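Local structure of predicted metal-dependent hydrolase of the TIM-barrel fold (Lactobacillus casei, 2QPX) at residues L349-K352 against K353-I356. The protein binds two zinc ions and is probably a hydrolase of the amidohydrolase type, its substrate unknown. Residues are numbered along the deposited sequence; the frame is centred on the assembly and turned at random.
Sequences LAQK and KAWI. With EDO (1,2-ethanediol), chain E.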
# COMPACT_ATOMS: atom_id res chain seq x y z
N LEU A 349 -5.93 -30.07 7.56
CA LEU A 349 -5.80 -29.61 8.92
C LEU A 349 -4.38 -29.77 9.47
O LEU A 349 -3.86 -28.86 10.14
CB LEU A 349 -6.82 -30.35 9.81
CG LEU A 349 -6.83 -29.88 11.27
CD1 LEU A 349 -7.11 -28.36 11.43
CD2 LEU A 349 -7.84 -30.75 12.11
N ALA A 350 -3.74 -30.90 9.22
CA ALA A 350 -2.40 -31.14 9.71
C ALA A 350 -1.42 -30.06 9.20
O ALA A 350 -0.50 -29.65 9.94
CB ALA A 350 -1.89 -32.49 9.30
N GLN A 351 -1.56 -29.70 7.94
CA GLN A 351 -0.67 -28.66 7.35
C GLN A 351 -0.91 -27.31 7.99
O GLN A 351 0.05 -26.54 8.26
CB GLN A 351 -0.86 -28.61 5.83
CG GLN A 351 0.05 -27.61 5.12
CD GLN A 351 1.48 -27.93 5.28
OE1 GLN A 351 2.05 -28.75 4.51
NE2 GLN A 351 2.13 -27.27 6.25
N LYS A 352 -2.18 -27.00 8.22
CA LYS A 352 -2.52 -25.77 8.95
C LYS A 352 -1.83 -25.72 10.33
O LYS A 352 -1.22 -24.71 10.72
CB LYS A 352 -4.04 -25.59 9.04
CG LYS A 352 -4.75 -25.45 7.69
CD LYS A 352 -6.29 -25.36 7.81
CE LYS A 352 -6.98 -25.21 6.50
NZ LYS A 352 -8.46 -24.92 6.66
N LYS A 353 -1.93 -26.80 11.10
CA LYS A 353 -1.30 -26.89 12.40
C LYS A 353 0.23 -26.80 12.32
O LYS A 353 0.87 -26.12 13.16
CB LYS A 353 -1.74 -28.18 13.14
CG LYS A 353 -3.23 -28.19 13.49
CD LYS A 353 -3.58 -29.54 14.16
CE LYS A 353 -4.98 -29.54 14.70
NZ LYS A 353 -5.28 -30.95 15.21
N ALA A 354 0.82 -27.43 11.30
CA ALA A 354 2.28 -27.38 11.08
C ALA A 354 2.74 -25.94 10.84
O ALA A 354 3.71 -25.49 11.43
CB ALA A 354 2.69 -28.26 9.89
N TRP A 355 1.98 -25.21 10.03
CA TRP A 355 2.31 -23.81 9.74
C TRP A 355 2.12 -22.91 10.95
O TRP A 355 2.98 -22.04 11.25
CB TRP A 355 1.52 -23.34 8.54
CG TRP A 355 2.05 -23.84 7.21
CD1 TRP A 355 3.32 -24.24 6.93
CD2 TRP A 355 1.34 -23.88 5.98
NE1 TRP A 355 3.45 -24.53 5.59
CE2 TRP A 355 2.26 -24.29 4.97
CE3 TRP A 355 0.03 -23.57 5.61
CZ2 TRP A 355 1.89 -24.46 3.65
CZ3 TRP A 355 -0.33 -23.74 4.26
CH2 TRP A 355 0.61 -24.14 3.32
N ILE A 356 1.03 -23.12 11.70
CA ILE A 356 0.80 -22.36 12.94
C ILE A 356 1.96 -22.59 13.94
O ILE A 356 2.48 -21.63 14.54
CB ILE A 356 -0.62 -22.69 13.52
CG1 ILE A 356 -1.71 -22.07 12.65
CG2 ILE A 356 -0.70 -22.28 15.02
CD1 ILE A 356 -3.14 -22.67 12.84
C1 EDO E . 5.41 -29.11 1.59
O1 EDO E . 6.80 -29.38 1.50
C2 EDO E . 5.20 -28.64 3.03
O2 EDO E . 4.17 -27.66 3.06
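Gln-351 lies over one face of the indole of Trp-355, one helical turn further on. Gln-351 CG sits 3.7 Å from the centroid of the six-membered ring of Trp-355 and only 3° off the normal, a CH-pi contact. The amide is tilted 30° from the ring plane, and its nitrogen lies over the five-membered ring, offset toward the rim, where Gln-351 NE2 comes within 3.1 Å of Trp-355 NE1; both are N-H donors, so this is close packing and not a hydrogen bond. The bend at chi2 (62°) in Gln-351 folds the amide over the indole instead of letting it run straight out. Replacing Trp-355 with an alanine would probably deprive Gln-351 CG of its CH-pi partner and leave the amide freer to turn.

Among the polar contacts, OE1 of Gln-351 accepts a hydrogen bond of 2.8 Å from O2 of an ethanediol, probably a crystallisation additive, which also bonds to His-57 of the second subunit, a residue that meets Trp-355 edge-to-face. Lys-352 NZ forms a salt bridge with Asp-3 and a hydrogen bond to the Gly-1 carbonyl. The backbone bonds run from i+4 N-H to i C=O: Lys-353 N to Leu-349 O at 3.0 Å, then Ala-354 to Ala-350, Trp-355 to Gln-351 and Ile-356 to Lys-352.

Aliphatic contact comes from Lys-353, whose extended chain brings CE to 3.9 Å from Leu-349 CG.

Regular i to i+4 bonding marks the first turns of alpha-helix 349-367, which here joins the N-terminal segment, helix 323-342 and a neighbouring subunit, far from the zinc centre of this TIM-barrel protein.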